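Local coordinates for fiber protein (Duck adenovirus 1, PDB 6ITX) that probably attaches the virus to receptors on the host cell through the trimeric C-terminal head of its fiber, at residues A[237-242]-A[274-279]; A[140-145]-A[288-293]; A[118-123]-A[146-151]. All coordinates share one frame; numbering follows the deposited sequence.

Interaction 1: A[237-242]-A[274-279]; sequences TGMNFT and LGTNFF
Met239 reaches past Thr276 to the Phe278 ring and buries more surface than any other residue in this contact. Its CA-CB bond points away from 274-279. CG stands beside the backbone N (chi1 -71°), and further bends at chi2 and chi3 curl the chain back, bringing sulfur and methyl to the loop. Met239 CE lies 3.4 Å from Phe278 CD1 and approaches the ring obliquely. Met239 SD is 5.2 Å from the Phe278 ring centroid, a Met-aromatic contact made obliquely to the ring. Met239 SD also sits 3.1 Å from Thr276 OG1, the two side chains crossing at about a right angle. The segments belong to the fiber head and its mixed beta-sheet: residues 237-242 turn from strand 226-235 into strand 241-253, whose antiparallel neighbour is strand 262-271. Residues 274-279 lie in the loop that follows this neighbour and leads to strand 288-299. One backbone hydrogen bond joins the segments, from Thr276 N to Gly238 O (2.9 Å). Thr276 CG2 rests 3.2 Å from the same Gly238 O. Two CA-H...O contacts accompany the close backbone approach, Gly275 CA lying 3.2 Å from Gly238 O and 3.3 Å from Met239 O. Gln271 NE2 bridges the segments from the neighbouring strand, hydrogen-bonding to Met239 O and Thr276 O.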
loop_
_atom_site.group_PDB
_atom_site.type_symbol
_atom_site.label_atom_id
_atom_site.label_comp_id
_atom_site.label_asym_id
_atom_site.label_seq_id
_atom_site.Cartn_x
_atom_site.Cartn_y
_atom_site.Cartn_z
ATOM N N THR A 237 -4.214 21.874 17.658
ATOM C CA THR A 237 -4.310 21.001 18.824
ATOM C C THR A 237 -5.733 20.499 19.066
ATOM O O THR A 237 -5.939 19.304 19.334
ATOM C CB THR A 237 -3.764 21.709 20.061
ATOM O OG1 THR A 237 -2.331 21.612 20.061
ATOM C CG2 THR A 237 -4.317 21.084 21.337
ATOM N N GLY A 238 -6.724 21.351 18.970
ATOM C CA GLY A 238 -7.914 20.579 19.294
ATOM C C GLY A 238 -8.598 19.804 18.173
ATOM O O GLY A 238 -9.776 19.478 18.335
ATOM N N MET A 239 -7.941 19.487 17.049
ATOM C CA MET A 239 -8.669 18.839 15.952
ATOM C C MET A 239 -9.104 17.406 16.307
ATOM O O MET A 239 -10.193 16.972 15.909
ATOM C CB MET A 239 -7.825 18.852 14.670
ATOM C CG MET A 239 -7.690 20.248 14.029
ATOM S SD MET A 239 -9.298 21.076 13.750
ATOM C CE MET A 239 -9.951 20.054 12.427
ATOM N N ASN A 240 -8.271 16.661 17.057
ATOM C CA ASN A 240 -8.573 15.311 17.560
ATOM C C ASN A 240 -8.871 14.337 16.428
ATOM O O ASN A 240 -9.891 13.637 16.439
ATOM C CB ASN A 240 -9.729 15.313 18.566
ATOM C CG ASN A 240 -9.446 16.179 19.814
ATOM O OD1 ASN A 240 -10.357 16.788 20.366
ATOM N ND2 ASN A 240 -8.195 16.241 20.242
ATOM N N PHE A 241 -7.974 14.284 15.446
ATOM C CA PHE A 241 -8.175 13.371 14.327
ATOM C C PHE A 241 -8.091 11.917 14.781
ATOM O O PHE A 241 -7.291 11.558 15.652
ATOM C CB PHE A 241 -7.146 13.614 13.230
ATOM C CG PHE A 241 -7.267 14.948 12.589
ATOM C CD1 PHE A 241 -8.424 15.299 11.901
ATOM C CD2 PHE A 241 -6.228 15.870 12.669
ATOM C CE1 PHE A 241 -8.548 16.559 11.294
ATOM C CE2 PHE A 241 -6.354 17.125 12.066
ATOM C CZ PHE A 241 -7.524 17.465 11.383
ATOM N N THR A 242 -8.915 11.071 14.162
ATOM C CA THR A 242 -8.935 9.651 14.466
ATOM C C THR A 242 -8.569 8.773 13.290
ATOM O O THR A 242 -8.279 7.593 13.503
ATOM C CB THR A 242 -10.313 9.223 14.982
ATOM O OG1 THR A 242 -11.313 9.669 14.054
ATOM C CG2 THR A 242 -10.571 9.810 16.362
ATOM N N LEU A 274 -14.936 15.399 20.436
ATOM C CA LEU A 274 -14.623 16.723 20.973
ATOM C C LEU A 274 -13.642 17.530 20.114
ATOM O O LEU A 274 -13.084 18.522 20.596
ATOM C CB LEU A 274 -14.069 16.590 22.394
ATOM C CG LEU A 274 -15.033 16.042 23.453
ATOM C CD1 LEU A 274 -14.366 16.066 24.821
ATOM C CD2 LEU A 274 -16.364 16.811 23.449
ATOM N N GLY A 275 -13.392 17.129 18.875
ATOM C CA GLY A 275 -12.530 17.920 18.031
ATOM C C GLY A 275 -13.203 19.213 17.603
ATOM O O GLY A 275 -14.428 19.334 17.589
ATOM N N THR A 276 -12.388 20.204 17.248
ATOM C CA THR A 276 -12.961 21.485 16.886
ATOM C C THR A 276 -13.623 21.384 15.518
ATOM O O THR A 276 -13.181 20.634 14.638
ATOM C CB THR A 276 -11.898 22.607 16.915
ATOM O OG1 THR A 276 -11.172 22.665 15.687
ATOM C CG2 THR A 276 -10.910 22.415 18.056
ATOM N N ASN A 277 -14.714 22.130 15.355
ATOM C CA ASN A 277 -15.492 22.150 14.114
ATOM C C ASN A 277 -14.737 22.975 13.083
ATOM O O ASN A 277 -14.857 24.202 13.045
ATOM C CB ASN A 277 -16.881 22.720 14.374
ATOM C CG ASN A 277 -17.752 22.757 13.138
ATOM O OD1 ASN A 277 -17.366 22.287 12.071
ATOM N ND2 ASN A 277 -18.941 23.334 13.275
ATOM N N PHE A 278 -13.950 22.295 12.243
ATOM C CA PHE A 278 -13.248 22.958 11.148
ATOM C C PHE A 278 -14.156 23.878 10.328
ATOM O O PHE A 278 -13.686 24.867 9.762
ATOM C CB PHE A 278 -12.621 21.904 10.226
ATOM C CG PHE A 278 -11.343 22.353 9.531
ATOM C CD1 PHE A 278 -10.206 22.682 10.267
ATOM C CD2 PHE A 278 -11.273 22.394 8.143
ATOM C CE1 PHE A 278 -9.034 23.050 9.637
ATOM C CE2 PHE A 278 -10.121 22.763 7.503
ATOM C CZ PHE A 278 -8.983 23.093 8.248
ATOM N N PHE A 279 -15.440 23.569 10.221
ATOM C CA PHE A 279 -16.293 24.352 9.336
ATOM C C PHE A 279 -16.970 25.512 10.053
ATOM O O PHE A 279 -17.663 26.305 9.401
ATOM C CB PHE A 279 -17.363 23.461 8.682
ATOM C CG PHE A 279 -16.820 22.207 8.044
ATOM C CD1 PHE A 279 -15.523 22.169 7.519
ATOM C CD2 PHE A 279 -17.622 21.065 7.952
ATOM C CE1 PHE A 279 -15.022 21.005 6.940
ATOM C CE2 PHE A 279 -17.143 19.902 7.357
ATOM C CZ PHE A 279 -15.836 19.867 6.854
#

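Interaction 2: A[140-145]-A[288-293]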
loop_
_atom_site.group_PDB
_atom_site.type_symbol
_atom_site.label_atom_id
_atom_site.label_comp_id
_atom_site.label_asym_id
_atom_site.label_seq_id
_atom_site.Cartn_x
_atom_site.Cartn_y
_atom_site.Cartn_z
ATOM N N GLN A 140 0.484 14.902 -0.556
ATOM C CA GLN A 140 0.512 15.568 0.741
ATOM C C GLN A 140 -0.301 16.842 0.618
ATOM O O GLN A 140 -0.033 17.656 -0.271
ATOM C CB GLN A 140 1.948 15.885 1.178
ATOM C CG GLN A 140 2.036 16.583 2.516
ATOM C CD GLN A 140 3.451 16.640 3.079
ATOM O OE1 GLN A 140 4.417 16.866 2.360
ATOM N NE2 GLN A 140 3.565 16.443 4.374
ATOM N N ILE A 141 -1.296 17.006 1.501
ATOM C CA ILE A 141 -2.245 18.115 1.444
ATOM C C ILE A 141 -2.203 18.876 2.759
ATOM O O ILE A 141 -2.183 18.265 3.833
ATOM C CB ILE A 141 -3.678 17.618 1.159
ATOM C CG1 ILE A 141 -3.714 16.888 -0.181
ATOM C CG2 ILE A 141 -4.699 18.793 1.179
ATOM C CD1 ILE A 141 -3.382 17.814 -1.321
ATOM N N LYS A 142 -2.197 20.212 2.677
ATOM C CA LYS A 142 -2.294 21.075 3.850
ATOM C C LYS A 142 -3.465 22.026 3.674
ATOM O O LYS A 142 -3.619 22.623 2.605
ATOM C CB LYS A 142 -1.017 21.875 4.062
ATOM C CG LYS A 142 -1.042 22.688 5.329
ATOM C CD LYS A 142 0.327 23.253 5.607
ATOM C CE LYS A 142 0.272 24.412 6.584
ATOM N NZ LYS A 142 1.671 24.940 6.752
ATOM N N ALA A 143 -4.272 22.189 4.721
ATOM C CA ALA A 143 -5.454 23.031 4.612
ATOM C C ALA A 143 -5.649 23.892 5.861
ATOM O O ALA A 143 -5.175 23.572 6.956
ATOM C CB ALA A 143 -6.699 22.182 4.364
ATOM N N THR A 144 -6.363 25.007 5.679
ATOM C CA THR A 144 -6.764 25.871 6.780
ATOM C C THR A 144 -8.270 26.082 6.753
ATOM O O THR A 144 -8.899 26.086 5.691
ATOM C CB THR A 144 -6.063 27.244 6.732
ATOM O OG1 THR A 144 -6.424 27.934 5.529
ATOM C CG2 THR A 144 -4.556 27.096 6.801
ATOM N N ALA A 145 -8.848 26.273 7.935
ATOM C CA ALA A 145 -10.282 26.546 7.997
ATOM C C ALA A 145 -10.620 27.855 7.299
ATOM O O ALA A 145 -11.704 27.985 6.701
ATOM C CB ALA A 145 -10.755 26.573 9.449
ATOM N N PHE A 288 -5.443 24.449 11.112
ATOM C CA PHE A 288 -4.922 23.733 9.960
ATOM C C PHE A 288 -4.919 22.230 10.201
ATOM O O PHE A 288 -4.905 21.749 11.343
ATOM C CB PHE A 288 -3.504 24.162 9.645
ATOM C CG PHE A 288 -2.477 23.538 10.561
ATOM C CD1 PHE A 288 -2.359 23.954 11.877
ATOM C CD2 PHE A 288 -1.636 22.536 10.108
ATOM C CE1 PHE A 288 -1.417 23.395 12.720
ATOM C CE2 PHE A 288 -0.692 21.969 10.962
ATOM C CZ PHE A 288 -0.584 22.405 12.262
ATOM N N PHE A 289 -4.925 21.490 9.092
ATOM C CA PHE A 289 -4.551 20.089 9.081
ATOM C C PHE A 289 -3.518 19.883 7.980
ATOM O O PHE A 289 -3.405 20.683 7.036
ATOM C CB PHE A 289 -5.773 19.145 8.939
ATOM C CG PHE A 289 -6.432 19.115 7.553
ATOM C CD1 PHE A 289 -5.834 18.461 6.471
ATOM C CD2 PHE A 289 -7.695 19.653 7.368
ATOM C CE1 PHE A 289 -6.467 18.406 5.227
ATOM C CE2 PHE A 289 -8.332 19.598 6.133
ATOM C CZ PHE A 289 -7.726 18.977 5.062
ATOM N N LEU A 290 -2.727 18.822 8.147
ATOM C CA LEU A 290 -1.601 18.546 7.257
ATOM C C LEU A 290 -1.396 17.038 7.232
ATOM O O LEU A 290 -0.991 16.436 8.236
ATOM C CB LEU A 290 -0.343 19.282 7.720
ATOM C CG LEU A 290 1.002 18.848 7.122
ATOM C CD1 LEU A 290 1.159 19.371 5.711
ATOM C CD2 LEU A 290 2.146 19.299 7.991
ATOM N N THR A 291 -1.719 16.424 6.103
ATOM C CA THR A 291 -1.469 15.004 5.937
ATOM C C THR A 291 0.038 14.755 5.812
ATOM O O THR A 291 0.784 15.619 5.331
ATOM C CB THR A 291 -2.185 14.472 4.688
ATOM O OG1 THR A 291 -1.367 14.689 3.518
ATOM C CG2 THR A 291 -3.530 15.171 4.501
ATOM N N PRO A 292 0.510 13.577 6.205
ATOM C CA PRO A 292 1.832 13.169 5.787
ATOM C C PRO A 292 1.808 13.005 4.283
ATOM O O PRO A 292 0.763 13.234 3.652
ATOM C CB PRO A 292 2.034 11.822 6.501
ATOM C CG PRO A 292 0.663 11.234 6.521
ATOM C CD PRO A 292 -0.267 12.436 6.736
ATOM N N PRO A 293 2.921 12.638 3.662
ATOM C CA PRO A 293 2.828 12.129 2.291
ATOM C C PRO A 293 2.122 10.784 2.339
ATOM O O PRO A 293 2.519 9.899 3.103
ATOM C CB PRO A 293 4.294 11.995 1.849
ATOM C CG PRO A 293 5.103 12.708 2.889
ATOM C CD PRO A 293 4.307 12.693 4.152
#
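The Phe289 ring carries the Ala143 methyl on one face: Ala143 CB lies 3.7 Å from the Phe289 ring centroid and 24° off the normal, a CH-pi contact displaced toward the rim at CZ. Ile141 CG2 comes to the same ring obliquely, 4.4 Å from Phe289 CE1. With chi1 at 72°, Phe289 CG stands between its backbone N and carbonyl carbon, which folds the ring across toward Ala143. Phe161, Ile269 and the Phe278 ring surround it in the core. The Phe288 ring is on the other side of the sheet, where Lys142 CE approaches it obliquely and Leu290 CD1 packs against Lys142 CB at 3.7 Å. The third flat group, the Gln140 amide, sends NE2 to Thr291 O (3.1 Å); the bond lies in the carbonyl plane and almost in the amide plane. Strands 134-144 and 288-299 run antiparallel here as neighbours in the sheet of the fiber head, with Ala143 and Phe289 as a hydrogen-bonded pair flanked by the non-hydrogen-bonded pairs Lys142-Leu290 and Thr144-Phe288. Beyond the Lys142-Leu290 pair, Thr291 bonds with its side chain: OG1 accepts from Ile141 N (3.1 Å, 168° at the hydrogen) and donates to Pro292 O, two bonds that together would hold the hydroxyl in place, while Thr291 N donates to Ile141 O. This end faces another subunit of the trimer: Gln140 NE2 also donates to Ser202 O of the second subunit, and Asn206 ND2 of the same subunit bonds Leu290 O.

Interaction 3: A[118-123]-A[146-151]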
loop_
_atom_site.group_PDB
_atom_site.type_symbol
_atom_site.label_atom_id
_atom_site.label_comp_id
_atom_site.label_asym_id
_atom_site.label_seq_id
_atom_site.Cartn_x
_atom_site.Cartn_y
_atom_site.Cartn_z
ATOM N N LYS A 118 -20.131 22.557 -2.006
ATOM C CA LYS A 118 -19.166 23.461 -1.393
ATOM C C LYS A 118 -17.775 23.169 -1.939
ATOM O O LYS A 118 -17.556 22.214 -2.698
ATOM C CB LYS A 118 -19.192 23.361 0.129
ATOM C CG LYS A 118 -20.592 23.425 0.719
ATOM C CD LYS A 118 -20.555 23.688 2.210
ATOM C CE LYS A 118 -21.809 23.186 2.945
ATOM N NZ LYS A 118 -21.554 22.949 4.428
ATOM N N ALA A 119 -16.829 24.030 -1.572
ATOM C CA ALA A 119 -15.475 23.905 -2.089
ATOM C C ALA A 119 -14.478 24.398 -1.053
ATOM O O ALA A 119 -14.838 24.984 -0.024
ATOM C CB ALA A 119 -15.293 24.675 -3.398
ATOM N N ALA A 120 -13.205 24.155 -1.349
ATOM C CA ALA A 120 -12.121 24.597 -0.493
ATOM C C ALA A 120 -10.897 24.857 -1.353
ATOM O O ALA A 120 -10.738 24.292 -2.443
ATOM C CB ALA A 120 -11.810 23.564 0.595
ATOM N N LYS A 121 -10.034 25.733 -0.863
ATOM C CA LYS A 121 -8.735 25.909 -1.481
ATOM C C LYS A 121 -7.675 25.472 -0.488
ATOM O O LYS A 121 -7.743 25.819 0.697
ATOM C CB LYS A 121 -8.545 27.345 -1.981
ATOM C CG LYS A 121 -9.598 27.579 -3.097
ATOM C CD LYS A 121 -9.732 28.959 -3.696
ATOM C CE LYS A 121 -8.799 29.107 -4.884
ATOM N NZ LYS A 121 -7.577 29.925 -4.528
ATOM N N VAL A 122 -6.746 24.652 -0.961
ATOM C CA VAL A 122 -5.801 23.946 -0.113
ATOM C C VAL A 122 -4.421 24.027 -0.759
ATOM O O VAL A 122 -4.256 24.574 -1.850
ATOM C CB VAL A 122 -6.210 22.475 0.131
ATOM C CG1 VAL A 122 -7.633 22.390 0.745
ATOM C CG2 VAL A 122 -6.118 21.673 -1.143
ATOM N N ALA A 123 -3.422 23.497 -0.054
ATOM C CA ALA A 123 -2.059 23.440 -0.552
ATOM C C ALA A 123 -1.624 21.986 -0.656
ATOM O O ALA A 123 -2.057 21.135 0.132
ATOM C CB ALA A 123 -1.104 24.223 0.344
ATOM N N GLY A 146 -9.695 28.821 7.343
ATOM C CA GLY A 146 -9.949 30.108 6.712
ATOM C C GLY A 146 -10.219 29.965 5.232
ATOM O O GLY A 146 -11.101 30.629 4.683
ATOM N N TYR A 147 -9.489 29.061 4.579
ATOM C CA TYR A 147 -9.689 28.776 3.173
ATOM C C TYR A 147 -10.598 27.579 2.947
ATOM O O TYR A 147 -10.627 27.025 1.839
ATOM C CB TYR A 147 -8.340 28.570 2.507
ATOM C CG TYR A 147 -7.604 29.858 2.358
ATOM C CD1 TYR A 147 -7.997 30.799 1.403
ATOM C CD2 TYR A 147 -6.530 30.159 3.180
ATOM C CE1 TYR A 147 -7.321 31.990 1.261
ATOM C CE2 TYR A 147 -5.849 31.347 3.051
ATOM C CZ TYR A 147 -6.245 32.260 2.093
ATOM O OH TYR A 147 -5.554 33.441 1.976
ATOM N N TRP A 148 -11.324 27.164 3.968
ATOM C CA TRP A 148 -12.329 26.128 3.838
ATOM C C TRP A 148 -13.693 26.786 3.875
ATOM O O TRP A 148 -13.841 27.921 4.323
ATOM C CB TRP A 148 -12.209 25.100 4.965
ATOM C CG TRP A 148 -12.620 23.735 4.577
ATOM C CD1 TRP A 148 -13.858 23.169 4.730
ATOM C CD2 TRP A 148 -11.790 22.736 3.976
ATOM N NE1 TRP A 148 -13.845 21.888 4.247
ATOM C CE2 TRP A 148 -12.591 21.597 3.775
ATOM C CE3 TRP A 148 -10.442 22.694 3.589
ATOM C CZ2 TRP A 148 -12.095 20.431 3.209
ATOM C CZ3 TRP A 148 -9.954 21.532 3.020
ATOM C CH2 TRP A 148 -10.783 20.418 2.838
ATOM N N PHE A 149 -14.700 26.067 3.398
ATOM C CA PHE A 149 -16.024 26.647 3.415
ATOM C C PHE A 149 -16.445 26.839 4.861
ATOM O O PHE A 149 -15.718 26.475 5.792
ATOM C CB PHE A 149 -17.005 25.773 2.627
ATOM C CG PHE A 149 -17.136 24.362 3.142
ATOM C CD1 PHE A 149 -17.866 24.085 4.303
ATOM C CD2 PHE A 149 -16.559 23.307 2.447
ATOM C CE1 PHE A 149 -17.998 22.796 4.766
ATOM C CE2 PHE A 149 -16.692 22.004 2.905
ATOM C CZ PHE A 149 -17.402 21.748 4.072
ATOM N N THR A 150 -17.633 27.415 5.055
ATOM C CA THR A 150 -18.159 27.683 6.389
ATOM C C THR A 150 -19.582 27.162 6.488
ATOM O O THR A 150 -20.360 27.310 5.549
ATOM C CB THR A 150 -18.118 29.192 6.712
ATOM O OG1 THR A 150 -16.798 29.705 6.465
ATOM C CG2 THR A 150 -18.485 29.454 8.185
ATOM N N GLY A 151 -19.902 26.540 7.613
ATOM C CA GLY A 151 -21.182 25.940 7.946
ATOM C C GLY A 151 -21.115 24.414 7.955
ATOM O O GLY A 151 -20.318 23.789 7.237
#
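Lys118 lies across the Phe149 ring at about a right angle, its extended chain running over one face toward Gly151. Lys118 CD sits 3.6 Å from the Phe149 ring centroid, 19° off the normal, in a CH-pi contact, and Lys118 NZ ends 3.2 Å from Gly151 O in a weak hydrogen bond. The opposite face of Phe149 is covered by Trp148 CD1, and Ala119 O comes in at the ring edge, near the ring plane. A chi1 of 59° tucks the Phe149 ring over its own backbone, alongside strand 118-131. Trp148 turns its six-membered ring to the same strand: Ala120 CB is over its face, 3.5 Å from the centroid of that Trp148 ring, and Val122 CG1 reaches CZ3 obliquely. Lys121 N donates to Tyr147 O (3.1 Å), the one backbone bond between the segments. Deeper in, Trp148 meets the rings of Phe161, Phe278 and Phe279. Strands 118-131 and 134-144 form an antiparallel hairpin, and the loop leaving the second strand folds back along the first, laying Trp148 and Phe149 on the strand, an aromatic cluster packed against the beta-sheet of the fiber head.

How the interactions relate
The three contacts lie on the same side of the chain's centre, with centres 12 to 16 Å apart. Interactions 2 and 3 meet through neighbouring strands: Lys142 N is 2.7 Å from Ala123 O, a probable hydrogen bond, and Ala143 CB is 3.6 Å from Trp148 CZ3. Interaction 1 joins both. Its Phe278 CZ packs 3.8 Å from Phe289 CD2, and Phe279 O, 2.9 Å from Gly151 N, probably accepts a hydrogen bond, with the Phe279 and Trp148 rings nearly parallel. None of the segments contains a residue of the glutamine pocket, Gly133, Val299, Gly300 and Ala301, though strand 288-299 of interaction 2 runs on to Val299.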